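PDB 3EBV: chinitase A from Streptomyces coelicolor, which probably cleaves internal links of chitin as an endochitinase, this chain being the glycoside hydrolase family 18 domain of a longer protein. Local coordinates for residues G57-T60 and V61-K65; A66-R69 and A70-A74; N122-P126 and T127-Q131; Q156-G160 and G161-T165; V239-A242 and A243-C246. All coordinates share one frame; numbering follows the deposited sequence. Where two conformers were deposited one is given.

Interaction 1: residues G57-T60 and V61-K65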
loop_
_atom_site.group_PDB
_atom_site.type_symbol
_atom_site.label_atom_id
_atom_site.label_comp_id
_atom_site.label_asym_id
_atom_site.label_seq_id
_atom_site.Cartn_x
_atom_site.Cartn_y
_atom_site.Cartn_z
ATOM N N GLY A 57 1.972 22.110 10.607
ATOM C CA GLY A 57 2.910 23.083 11.188
ATOM C C GLY A 57 3.453 24.074 10.169
ATOM O O GLY A 57 4.580 24.565 10.307
ATOM N N GLY A 58 2.663 24.363 9.143
ATOM C CA GLY A 58 3.025 25.375 8.153
ATOM C C GLY A 58 3.935 24.899 7.031
ATOM O O GLY A 58 4.541 25.699 6.333
ATOM N N TYR A 59 4.030 23.581 6.859
ATOM C CA TYR A 59 4.773 22.965 5.769
ATOM C C TYR A 59 4.270 23.490 4.431
ATOM O O TYR A 59 3.068 23.401 4.156
ATOM C CB TYR A 59 4.501 21.459 5.874
ATOM C CG TYR A 59 5.327 20.505 5.051
ATOM C CD1 TYR A 59 6.655 20.774 4.687
ATOM C CD2 TYR A 59 4.795 19.252 4.718
ATOM C CE1 TYR A 59 7.417 19.836 3.944
ATOM C CE2 TYR A 59 5.544 18.328 3.984
ATOM C CZ TYR A 59 6.831 18.598 3.618
ATOM O OH TYR A 59 7.559 17.658 2.943
ATOM N N THR A 60 5.163 24.037 3.610
ATOM C CA THR A 60 4.728 24.705 2.381
ATOM C C THR A 60 4.731 23.756 1.172
ATOM O O THR A 60 5.492 22.766 1.147
ATOM C CB THR A 60 5.618 25.914 2.022
ATOM O OG1 THR A 60 6.922 25.455 1.648
ATOM C CG2 THR A 60 5.722 26.897 3.225
ATOM N N VAL A 61 3.910 24.081 0.170
ATOM C CA VAL A 61 3.893 23.320 -1.093
ATOM C C VAL A 61 5.292 23.247 -1.707
ATOM O O VAL A 61 5.742 22.181 -2.144
ATOM C CB VAL A 61 2.846 23.879 -2.105
ATOM C CG1 VAL A 61 3.006 23.249 -3.486
ATOM C CG2 VAL A 61 1.433 23.648 -1.579
ATOM N N ASP A 62 5.999 24.381 -1.740
ATOM C CA ASP A 62 7.347 24.378 -2.289
ATOM C C ASP A 62 8.302 23.417 -1.564
ATOM O O ASP A 62 9.093 22.723 -2.200
ATOM C CB ASP A 62 7.918 25.805 -2.322
ATOM C CG ASP A 62 7.397 26.628 -3.508
ATOM O OD1 ASP A 62 6.646 26.110 -4.378
ATOM O OD2 ASP A 62 7.760 27.821 -3.564
ATOM N N GLN A 63 8.238 23.404 -0.231
ATOM C CA GLN A 63 9.100 22.526 0.553
ATOM C C GLN A 63 8.708 21.045 0.348
ATOM O O GLN A 63 9.586 20.199 0.216
ATOM C CB GLN A 63 9.087 22.890 2.035
ATOM C CG GLN A 63 10.132 22.151 2.829
ATOM C CD GLN A 63 11.560 22.440 2.350
ATOM O OE1 GLN A 63 12.260 21.558 1.824
ATOM N NE2 GLN A 63 11.998 23.688 2.542
ATOM N N PHE A 64 7.410 20.792 0.305
ATOM C CA PHE A 64 6.890 19.419 0.013
ATOM C C PHE A 64 7.417 18.933 -1.350
ATOM O O PHE A 64 8.027 17.838 -1.462
ATOM C CB PHE A 64 5.368 19.452 0.047
ATOM C CG PHE A 64 4.719 18.164 -0.388
ATOM C CD1 PHE A 64 4.682 17.076 0.496
ATOM C CD2 PHE A 64 4.168 18.033 -1.649
ATOM C CE1 PHE A 64 4.074 15.867 0.120
ATOM C CE2 PHE A 64 3.574 16.839 -2.052
ATOM C CZ PHE A 64 3.516 15.749 -1.144
ATOM N N LYS A 65 7.255 19.767 -2.377
ATOM C CA LYS A 65 7.773 19.409 -3.695
ATOM C C LYS A 65 9.271 19.145 -3.690
ATOM O O LYS A 65 9.748 18.218 -4.354
ATOM C CB LYS A 65 7.412 20.464 -4.756
ATOM C CG LYS A 65 5.955 20.546 -5.084
ATOM C CD LYS A 65 5.749 21.548 -6.217
ATOM C CE LYS A 65 4.285 21.738 -6.538
ATOM N NZ LYS A 65 4.088 22.851 -7.549
#
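Tyr59 lays one face of its ring over CB of Phe64, and Tyr59 CE2 sits at the edge of the Phe64 ring, 3.8 Å from Phe64 CD1. This is the close-packed half of the contact: Tyr59 OH comes within 3.5 Å of Phe64 CA, and the ring edge takes up Gln63 CG, 3.7 Å from Tyr59 CE1. With CG anti to the backbone N (chi1 -169°), the tyrosine brings its ring up to Gln63 and Phe64 on the first turn of the helix, and its hydroxyl is hydrogen-bonded to Asp67 and to the backbone N of Ile23. Helix 61-73 belongs to the outer layer of the TIM barrel, and Thr60 is its N-cap. Thr60 OG1 accepts from Gln63 N (3.1 Å), while Thr60 O takes Phe64 N at 2.9 Å in a nearly straight bond of 168°. Swapping Tyr59 for an alanine would probably open a gap beside Phe64 and leave Asp67 without its phenolic partner. The solvent side is looser: Thr60, Asp62 and Gln63 are exposed there, and Asp62 CB comes no nearer than 4.1 Å to Thr60 OG1. On the buried side Leu51 and Ile23 touch Phe64, as does Tyr111 of helix 94-111.

Interaction 2: residues A66-R69 and A70-A74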
loop_
_atom_site.group_PDB
_atom_site.type_symbol
_atom_site.label_atom_id
_atom_site.label_comp_id
_atom_site.label_asym_id
_atom_site.label_seq_id
_atom_site.Cartn_x
_atom_site.Cartn_y
_atom_site.Cartn_z
ATOM N N ALA A 66 10.024 19.977 -2.952
ATOM C CA ALA A 66 11.463 19.812 -2.848
ATOM C C ALA A 66 11.859 18.513 -2.133
ATOM O O ALA A 66 12.800 17.824 -2.530
ATOM C CB ALA A 66 12.093 21.042 -2.125
ATOM N N ASP A 67 11.108 18.211 -1.067
ATOM C CA ASP A 67 11.308 17.001 -0.283
ATOM C C ASP A 67 11.027 15.752 -1.147
ATOM O O ASP A 67 11.789 14.788 -1.090
ATOM C CB ASP A 67 10.362 17.000 0.907
ATOM C CG ASP A 67 10.783 17.982 2.023
ATOM O OD1 ASP A 67 11.872 18.600 1.914
ATOM O OD2 ASP A 67 10.011 18.100 2.996
ATOM N N VAL A 68 9.949 15.803 -1.937
ATOM C CA VAL A 68 9.666 14.714 -2.887
ATOM C C VAL A 68 10.842 14.497 -3.861
ATOM O O VAL A 68 11.308 13.365 -4.043
ATOM C CB VAL A 68 8.332 14.928 -3.599
ATOM C CG1 VAL A 68 8.154 13.915 -4.749
ATOM C CG2 VAL A 68 7.151 14.836 -2.604
ATOM N N ARG A 69 11.337 15.588 -4.451
ATOM C CA ARG A 69 12.465 15.501 -5.382
ATOM C C ARG A 69 13.695 14.913 -4.712
ATOM O O ARG A 69 14.399 14.080 -5.305
ATOM C CB ARG A 69 12.809 16.881 -5.977
ATOM C CG ARG A 69 11.706 17.488 -6.785
ATOM C CD ARG A 69 12.184 18.749 -7.561
ATOM N NE ARG A 69 13.106 19.591 -6.786
ATOM C CZ ARG A 69 12.776 20.698 -6.105
ATOM N NH1 ARG A 69 13.730 21.353 -5.444
ATOM N NH2 ARG A 69 11.520 21.154 -6.076
ATOM N N ALA A 70 13.970 15.334 -3.471
ATOM C CA ALA A 70 15.115 14.796 -2.745
ATOM C C ALA A 70 14.987 13.290 -2.456
ATOM O O ALA A 70 15.971 12.559 -2.524
ATOM C CB ALA A 70 15.378 15.597 -1.431
ATOM N N LYS A 71 13.769 12.845 -2.107
ATOM C CA LYS A 71 13.547 11.398 -1.908
ATOM C C LYS A 71 13.829 10.649 -3.202
ATOM O O LYS A 71 14.442 9.575 -3.197
ATOM C CB LYS A 71 12.092 11.145 -1.476
ATOM C CG LYS A 71 11.828 11.383 0.038
ATOM C CD LYS A 71 12.642 10.437 0.929
ATOM C CE LYS A 71 12.443 10.714 2.415
ATOM N NZ LYS A 71 13.124 9.683 3.217
ATOM N N GLN A 72 13.353 11.212 -4.314
ATOM C CA GLN A 72 13.560 10.569 -5.627
ATOM C C GLN A 72 15.029 10.494 -6.044
ATOM O O GLN A 72 15.459 9.498 -6.628
ATOM C CB GLN A 72 12.711 11.261 -6.683
ATOM C CG GLN A 72 11.205 11.021 -6.443
ATOM C CD GLN A 72 10.302 11.975 -7.175
ATOM O OE1 GLN A 72 10.705 13.104 -7.557
ATOM N NE2 GLN A 72 9.056 11.544 -7.397
ATOM N N ALA A 73 15.780 11.557 -5.741
ATOM C CA ALA A 73 17.223 11.580 -6.003
ATOM C C ALA A 73 17.938 10.491 -5.202
ATOM O O ALA A 73 18.988 9.973 -5.633
ATOM C CB ALA A 73 17.786 12.974 -5.655
ATOM N N ALA A 74 17.368 10.144 -4.036
ATOM C CA ALA A 74 17.908 9.075 -3.187
ATOM C C ALA A 74 17.378 7.689 -3.572
ATOM O O ALA A 74 17.654 6.696 -2.881
ATOM C CB ALA A 74 17.630 9.366 -1.722
#
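Gln72 runs alongside Val68, one helical turn earlier, both side chains pointing the same way. Its CB stands 3.6 Å from Arg69 O. CG, turned away from its own carbonyl carbon and to the side of the backbone N (chi1 -68°), drops to 3.4 Å from Val68 O, the same oxygen that accepts Gln72 N at 3.0 Å. Beyond CG the chain stays extended, which carries the amide carbon CD to 3.8 Å from Val68 CG1. At the tip the two amide atoms part: OE1 lies 3.7 Å from Arg69 CA, whereas NE2 passes the valine methyl, 3.7 Å from Val68 CG1, and donates beyond the helix to Gly112 O and Asp114 OD2. A leucine in place of Gln72 would probably leave Gly112 O and Asp114 OD2 without this donor, undoing the polar tie from the helix to the turn ahead of strand 115-120. All this happens on the second half of helix 61-73, one of the helices that surround the TIM barrel, and Val68 faces inward from it onto Val78 of strand 77-84. Lys71 leaves on another side. Its CG lies 3.6 Å from Asp67 O, the bend at chi2 (-62°) then turns the chain away, and NZ donates to Val26 O, while the aliphatic part touches Ile23 and Val78. Ala66, Ala70 and Ala73 present only methyls, Ala70 CB resting 3.6 Å from Ala66 O. After Ala73 the chain gives up helical backbone angles at Ala74.

Interaction 3: residues N122-P126 and T127-Q131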
loop_
_atom_site.group_PDB
_atom_site.type_symbol
_atom_site.label_atom_id
_atom_site.label_comp_id
_atom_site.label_asym_id
_atom_site.label_seq_id
_atom_site.Cartn_x
_atom_site.Cartn_y
_atom_site.Cartn_z
ATOM N N ASN A 122 -14.608 2.122 -0.129
ATOM C CA ASN A 122 -16.059 2.314 -0.271
ATOM C C ASN A 122 -16.580 1.590 -1.501
ATOM O O ASN A 122 -17.651 1.929 -2.037
ATOM C CB ASN A 122 -16.416 3.812 -0.326
ATOM C CG ASN A 122 -15.737 4.538 -1.486
ATOM O OD1 ASN A 122 -14.604 4.210 -1.862
ATOM N ND2 ASN A 122 -16.397 5.576 -2.020
ATOM N N GLY A 123 -15.811 0.598 -1.959
ATOM C CA GLY A 123 -16.191 -0.212 -3.125
ATOM C C GLY A 123 -15.114 -0.150 -4.203
ATOM O O GLY A 123 -14.392 0.860 -4.339
ATOM N N LEU A 124 -15.012 -1.223 -4.984
ATOM C CA LEU A 124 -14.062 -1.273 -6.096
ATOM C C LEU A 124 -14.751 -2.039 -7.238
ATOM O O LEU A 124 -15.067 -3.225 -7.101
ATOM C CB LEU A 124 -12.765 -1.946 -5.647
ATOM C CG LEU A 124 -11.475 -1.785 -6.459
ATOM C CD1 LEU A 124 -11.621 -2.402 -7.852
ATOM C CD2 LEU A 124 -10.941 -0.340 -6.455
ATOM N N ASN A 125 -14.967 -1.348 -8.358
ATOM C CA ASN A 125 -15.669 -1.961 -9.503
ATOM C C ASN A 125 -14.597 -2.338 -10.540
ATOM O O ASN A 125 -13.940 -1.443 -11.111
ATOM C CB ASN A 125 -16.631 -0.915 -10.095
ATOM C CG ASN A 125 -17.431 -1.457 -11.251
ATOM O OD1 ASN A 125 -16.856 -2.066 -12.159
ATOM N ND2 ASN A 125 -18.742 -1.301 -11.200
ATOM N N PRO A 126 -14.351 -3.650 -10.745
ATOM C CA PRO A 126 -13.236 -4.020 -11.628
ATOM C C PRO A 126 -13.438 -3.626 -13.098
ATOM O O PRO A 126 -12.449 -3.385 -13.803
ATOM C CB PRO A 126 -13.139 -5.555 -11.505
ATOM C CG PRO A 126 -14.405 -5.963 -10.864
ATOM C CD PRO A 126 -14.999 -4.801 -10.106
ATOM N N THR A 127 -14.703 -3.532 -13.527
ATOM C CA THR A 127 -14.940 -3.153 -14.928
ATOM C C THR A 127 -14.382 -1.744 -15.117
ATOM O O THR A 127 -13.651 -1.505 -16.095
ATOM C CB THR A 127 -16.430 -3.240 -15.266
ATOM O OG1 THR A 127 -16.852 -4.606 -15.252
ATOM C CG2 THR A 127 -16.723 -2.648 -16.673
ATOM N N TYR A 128 -14.694 -0.811 -14.207
ATOM C CA TYR A 128 -14.353 0.612 -14.456
ATOM C C TYR A 128 -12.987 1.005 -13.892
ATOM O O TYR A 128 -12.281 1.824 -14.469
ATOM C CB TYR A 128 -15.510 1.571 -14.083
ATOM C CG TYR A 128 -16.679 1.193 -14.960
ATOM C CD1 TYR A 128 -16.644 1.524 -16.308
ATOM C CD2 TYR A 128 -17.719 0.397 -14.495
ATOM C CE1 TYR A 128 -17.657 1.113 -17.146
ATOM C CE2 TYR A 128 -18.757 -0.035 -15.354
ATOM C CZ TYR A 128 -18.674 0.339 -16.693
ATOM O OH TYR A 128 -19.629 -0.084 -17.596
HETATM N N MSE A 129 -12.575 0.349 -12.800
HETATM C CA MSE A 129 -11.230 0.638 -12.332
HETATM C C MSE A 129 -10.146 0.104 -13.294
HETATM O O MSE A 129 -9.071 0.704 -13.467
HETATM C CB MSE A 129 -10.987 0.057 -10.920
HETATM C CG MSE A 129 -9.592 0.415 -10.328
HETATM SE SE MSE A 129 -9.171 2.376 -10.287
HETATM C CE MSE A 129 -10.241 2.888 -8.703
ATOM N N THR A 130 -10.406 -1.043 -13.962
ATOM C CA THR A 130 -9.441 -1.537 -14.948
ATOM C C THR A 130 -9.344 -0.516 -16.108
ATOM O O THR A 130 -8.245 -0.152 -16.508
ATOM C CB THR A 130 -9.847 -2.947 -15.490
ATOM O OG1 THR A 130 -9.857 -3.885 -14.377
ATOM C CG2 THR A 130 -8.866 -3.420 -16.559
ATOM N N GLN A 131 -10.507 -0.050 -16.566
ATOM C CA GLN A 131 -10.496 0.945 -17.646
ATOM C C GLN A 131 -9.735 2.199 -17.204
ATOM O O GLN A 131 -8.892 2.716 -17.955
ATOM C CB GLN A 131 -11.915 1.307 -17.984
ATOM C CG GLN A 131 -12.003 2.400 -19.106
ATOM C CD GLN A 131 -13.429 2.770 -19.451
ATOM O OE1 GLN A 131 -14.386 2.004 -19.260
ATOM N NE2 GLN A 131 -13.581 3.996 -20.012
#
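Pro126 O is gripped twice by Thr130: OG1 donates to it at 2.7 Å, close to the carbonyl plane, and Thr130 N reaches it at 3.1 Å from well above that plane. Thr130 OG1 gets to the oxygen because it turns back beside its own backbone N (chi1 -62°); it also accepts from Asn168 ND2, so the hydroxyl links two helices. A second oxygen, Asn125 OD1, caps the opening turn. Tyr128 N donates to it at 3.2 Å, above the amide plane, and Thr127 N adds a weak bond. Asn125 is thus the N-cap of helix 126-140, reached directly from the loop that leaves barrel strand 115-120 of the TIM barrel. Its backbone oxygen starts the regular helical bonding, with Met129 N to Asn125 O at 2.8 Å and 165°. The asparagine amide and the tyrosine ring lie side by side, their planes 56° apart, and ND2 comes in at the ring edge, 3.8 Å from Tyr128 CD2. On the inner side the contact turns apolar. Leu124 and Met129, a selenomethionine here, cross at about a right angle: Leu124 CD1 lies 4.0 Å from Met129 CB, and the doubly bent selenomethionine chain folds its CE back to 4.0 Å from Leu124 CD2. Around this pair close Ile118, Leu120 and Phe100, together with Thr165 of helix 161-168.

Interaction 4: residues Q156-G160 and G161-T165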
loop_
_atom_site.group_PDB
_atom_site.type_symbol
_atom_site.label_atom_id
_atom_site.label_comp_id
_atom_site.label_asym_id
_atom_site.label_seq_id
_atom_site.Cartn_x
_atom_site.Cartn_y
_atom_site.Cartn_z
ATOM N N GLN A 156 -10.003 -12.501 -0.861
ATOM C CA GLN A 156 -10.307 -13.854 -0.376
ATOM C C GLN A 156 -10.394 -14.871 -1.509
ATOM O O GLN A 156 -10.242 -16.060 -1.288
ATOM C CB GLN A 156 -11.590 -13.826 0.447
ATOM C CG GLN A 156 -11.334 -13.369 1.902
ATOM C CD GLN A 156 -10.651 -14.466 2.739
ATOM O OE1 GLN A 156 -9.398 -14.494 2.893
ATOM N NE2 GLN A 156 -11.457 -15.316 3.308
ATOM N N SER A 157 -10.604 -14.380 -2.726
ATOM C CA SER A 157 -10.501 -15.227 -3.916
ATOM C C SER A 157 -10.213 -14.312 -5.095
ATOM O O SER A 157 -10.290 -13.068 -4.990
ATOM C CB SER A 157 -11.808 -15.983 -4.194
ATOM O OG SER A 157 -12.830 -15.138 -4.679
ATOM N N THR A 158 -9.929 -14.938 -6.231
ATOM C CA THR A 158 -9.627 -14.204 -7.458
ATOM C C THR A 158 -10.844 -13.465 -7.971
ATOM O O THR A 158 -10.705 -12.634 -8.847
ATOM C CB THR A 158 -9.086 -15.119 -8.556
ATOM O OG1 THR A 158 -10.076 -16.108 -8.840
ATOM C CG2 THR A 158 -7.786 -15.794 -8.135
ATOM N N GLN A 159 -12.004 -13.738 -7.379
ATOM C CA GLN A 159 -13.245 -13.045 -7.700
ATOM C C GLN A 159 -13.426 -11.719 -6.947
ATOM O O GLN A 159 -14.333 -10.985 -7.252
ATOM C CB GLN A 159 -14.467 -13.977 -7.448
ATOM C CG GLN A 159 -14.365 -15.360 -8.132
ATOM C CD GLN A 159 -13.961 -15.236 -9.587
ATOM O OE1 GLN A 159 -12.958 -15.823 -10.038
ATOM N NE2 GLN A 159 -14.723 -14.440 -10.331
ATOM N N GLY A 160 -12.605 -11.429 -5.937
ATOM C CA GLY A 160 -12.750 -10.145 -5.230
ATOM C C GLY A 160 -12.524 -9.002 -6.215
ATOM O O GLY A 160 -11.730 -9.152 -7.137
ATOM N N GLY A 161 -13.170 -7.860 -5.994
ATOM C CA GLY A 161 -13.025 -6.730 -6.940
ATOM C C GLY A 161 -11.591 -6.260 -7.075
ATOM O O GLY A 161 -11.088 -6.081 -8.200
ATOM N N TYR A 162 -10.893 -6.046 -5.951
ATOM C CA TYR A 162 -9.463 -5.746 -6.021
ATOM C C TYR A 162 -8.654 -6.842 -6.731
ATOM O O TYR A 162 -7.752 -6.563 -7.508
ATOM C CB TYR A 162 -8.863 -5.512 -4.611
ATOM C CG TYR A 162 -8.923 -4.090 -4.118
ATOM C CD1 TYR A 162 -10.053 -3.608 -3.464
ATOM C CD2 TYR A 162 -7.820 -3.262 -4.289
ATOM C CE1 TYR A 162 -10.104 -2.252 -2.984
ATOM C CE2 TYR A 162 -7.829 -1.935 -3.792
ATOM C CZ TYR A 162 -8.987 -1.459 -3.157
ATOM O OH TYR A 162 -8.946 -0.135 -2.738
ATOM N N PHE A 163 -8.960 -8.117 -6.437
ATOM C CA PHE A 163 -8.168 -9.197 -6.962
ATOM C C PHE A 163 -8.351 -9.248 -8.500
ATOM O O PHE A 163 -7.359 -9.360 -9.229
ATOM C CB PHE A 163 -8.554 -10.527 -6.270
ATOM C CG PHE A 163 -7.439 -11.547 -6.219
ATOM C CD1 PHE A 163 -7.287 -12.367 -5.071
ATOM C CD2 PHE A 163 -6.537 -11.704 -7.264
ATOM C CE1 PHE A 163 -6.238 -13.353 -5.031
ATOM C CE2 PHE A 163 -5.486 -12.686 -7.227
ATOM C CZ PHE A 163 -5.370 -13.508 -6.081
ATOM N N GLN A 164 -9.605 -9.141 -8.949
ATOM C CA GLN A 164 -9.877 -9.184 -10.403
ATOM C C GLN A 164 -9.155 -8.029 -11.098
ATOM O O GLN A 164 -8.556 -8.212 -12.144
ATOM C CB GLN A 164 -11.362 -9.066 -10.668
ATOM C CG GLN A 164 -11.716 -9.275 -12.146
ATOM C CD GLN A 164 -11.270 -10.601 -12.677
ATOM O OE1 GLN A 164 -10.275 -10.696 -13.459
ATOM N NE2 GLN A 164 -11.978 -11.664 -12.247
ATOM N N THR A 165 -9.201 -6.846 -10.466
ATOM C CA THR A 165 -8.539 -5.664 -11.036
ATOM C C THR A 165 -7.051 -5.889 -11.120
ATOM O O THR A 165 -6.400 -5.664 -12.153
ATOM C CB THR A 165 -8.870 -4.389 -10.250
ATOM O OG1 THR A 165 -10.290 -4.232 -10.181
ATOM C CG2 THR A 165 -8.237 -3.120 -10.919
#
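Phe163 turns one ring face to the backbone of Thr158 in a CH-pi contact, with Thr158 CA 3.9 Å from the ring centroid and 19° off the normal. The ring so covers a type I beta turn, Ser157 to Gly160, that leads straight into helix 161-168 of the TIM barrel. The two side chains slant across each other, and the threonine methyl reaches the far end of the ring, Thr158 CG2 lying 3.9 Å from Phe163 CZ. At the near end the ring is close to the carbonyl that closes the turn: Ser157 O is 3.1 Å from Phe163 CD1, approaching the ring obliquely, and it also accepts Gly160 N. A chi1 of -152°, placing CG far from the backbone N, directs the ring back over the turn. The turn is further braced by Ser157 OG, which accepts from Gln159 N at 3.2 Å as an ST turn, and by a bond from Thr158 OG1 to Gln159 OE1. Gly160 is the N-cap; its carbonyl oxygen receives Gln164 N at 2.8 Å and 170°. Tyr162 departs on another side, its hydroxyl bonded to Leu120 O, while Thr165 packs on Pro126 and Met129. Gly161 O has two donors from one residue, Thr165 N at 3.0 Å and Thr165 OG1 at 2.8 Å, which reach it from opposite faces of the carbonyl plane.

Interaction 5: residues V239-A242 and A243-C246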
loop_
_atom_site.group_PDB
_atom_site.type_symbol
_atom_site.label_atom_id
_atom_site.label_comp_id
_atom_site.label_asym_id
_atom_site.label_seq_id
_atom_site.Cartn_x
_atom_site.Cartn_y
_atom_site.Cartn_z
ATOM N N VAL A 239 7.273 -10.906 14.210
ATOM C CA VAL A 239 6.214 -11.697 13.552
ATOM C C VAL A 239 6.173 -11.408 12.036
ATOM O O VAL A 239 6.020 -12.326 11.209
ATOM C CB VAL A 239 4.818 -11.484 14.203
ATOM C CG1 VAL A 239 3.701 -12.163 13.376
ATOM C CG2 VAL A 239 4.819 -11.995 15.679
ATOM N N VAL A 240 6.261 -10.130 11.663
ATOM C CA VAL A 240 6.332 -9.797 10.248
ATOM C C VAL A 240 7.552 -10.504 9.622
ATOM O O VAL A 240 7.457 -11.092 8.524
ATOM C CB VAL A 240 6.487 -8.258 9.991
ATOM C CG1 VAL A 240 6.525 -7.982 8.486
ATOM C CG2 VAL A 240 5.339 -7.491 10.690
ATOM N N ASN A 241 8.703 -10.409 10.285
ATOM C CA ASN A 241 9.951 -11.010 9.744
ATOM C C ASN A 241 9.824 -12.524 9.651
ATOM O O ASN A 241 10.296 -13.099 8.682
ATOM C CB ASN A 241 11.155 -10.597 10.607
ATOM C CG ASN A 241 11.381 -9.099 10.565
ATOM O OD1 ASN A 241 10.927 -8.419 9.636
ATOM N ND2 ASN A 241 12.132 -8.576 11.549
ATOM N N ALA A 242 9.159 -13.144 10.633
ATOM C CA ALA A 242 8.908 -14.585 10.533
ATOM C C ALA A 242 8.041 -14.929 9.327
ATOM O O ALA A 242 8.304 -15.919 8.603
ATOM C CB ALA A 242 8.292 -15.101 11.797
ATOM N N ALA A 243 6.984 -14.156 9.094
ATOM C CA ALA A 243 6.136 -14.437 7.944
ATOM C C ALA A 243 6.925 -14.289 6.627
ATOM O O ALA A 243 6.740 -15.050 5.678
ATOM C CB ALA A 243 4.908 -13.473 7.955
ATOM N N LEU A 244 7.743 -13.237 6.559
ATOM C CA LEU A 244 8.597 -13.041 5.375
ATOM C C LEU A 244 9.520 -14.253 5.175
ATOM O O LEU A 244 9.642 -14.717 4.048
ATOM C CB LEU A 244 9.425 -11.754 5.527
ATOM C CG LEU A 244 8.594 -10.453 5.473
ATOM C CD1 LEU A 244 9.563 -9.336 5.932
ATOM C CD2 LEU A 244 8.062 -10.197 4.071
ATOM N N ASP A 245 10.133 -14.705 6.272
ATOM C CA ASP A 245 11.011 -15.908 6.223
ATOM C C ASP A 245 10.206 -17.105 5.752
ATOM O O ASP A 245 10.695 -17.932 4.964
ATOM C CB ASP A 245 11.591 -16.194 7.594
ATOM C CG ASP A 245 12.645 -15.177 8.008
ATOM O OD1 ASP A 245 13.052 -14.350 7.149
ATOM O OD2 ASP A 245 13.028 -15.271 9.187
ATOM N N CYS A 246 9.010 -17.268 6.297
ATOM C CA CYS A 246 8.239 -18.466 5.975
ATOM C C CYS A 246 7.931 -18.530 4.483
ATOM O O CYS A 246 8.133 -19.571 3.792
ATOM C CB CYS A 246 6.979 -18.470 6.845
ATOM S SG CYS A 246 5.812 -19.832 6.491
#
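Leu244 has its CG folded back beside the backbone N (chi1 -68°), which sets that atom 3.3 Å from Val240 O; its chi2 of 169° then extends one branch, so that Leu244 CD1 lies 4.2 Å from Val240 CG1. The two side chains run side by side in the same direction, a turn apart. The same methyl, Leu244 CD1, also lies 4.1 Å from Asn241 OD1. That amide oxygen is buried with no polar partner in the model, while ND2 makes a weak bond to Ser286. Helix 237-249 is one of the outer helices of the TIM barrel. Val240 and Leu244 turn inward to Leu223 and Leu221 of strand 219-224, and Ala243 packs there too as well as on Val199 and Leu202 of helix 199-210. Backbone bonds of the regular helical kind tie the turns, from Leu244 N to Val240 O at 2.9 Å and from Cys246 N to Ala242 O at 2.8 Å. Asp245 also curls back beside its N, bringing its CG to 3.2 Å from Asn241 O. Carboxylate and carbonyl oxygens come close there, Asp245 OD1 3.4 Å from Asn241 O, a pair of acceptors rather than a hydrogen bond; the donors His290 to OD1 and Asn252 to OD2 probably offset this. Cys246 closes a disulfide with Cys253, tying the helix to the loop beyond it.

Overall arrangement
All five contacts lie along helices or at helix starts outside the strands of one TIM barrel. Interactions 1 and 2 share helix 61-73, their centres 13 Å apart, and meet where Tyr59 OH lies 2.5 Å from Asp67 OD2, a probable hydrogen bond. Interactions 3 and 4 open neighbouring helices, centres 11 Å apart, and pack together with Leu124 CD1 3.2 Å from Thr165 OG1. Interaction 1 lies across the barrel from interaction 4, centres 38 Å apart; interaction 5 stands opposite interaction 3, 32 Å between centres. The DxxDxDxE signature of family 18 runs along strand 115-120 and just past its end, so interaction 3 begins directly after the residues that probably form the catalytic motif.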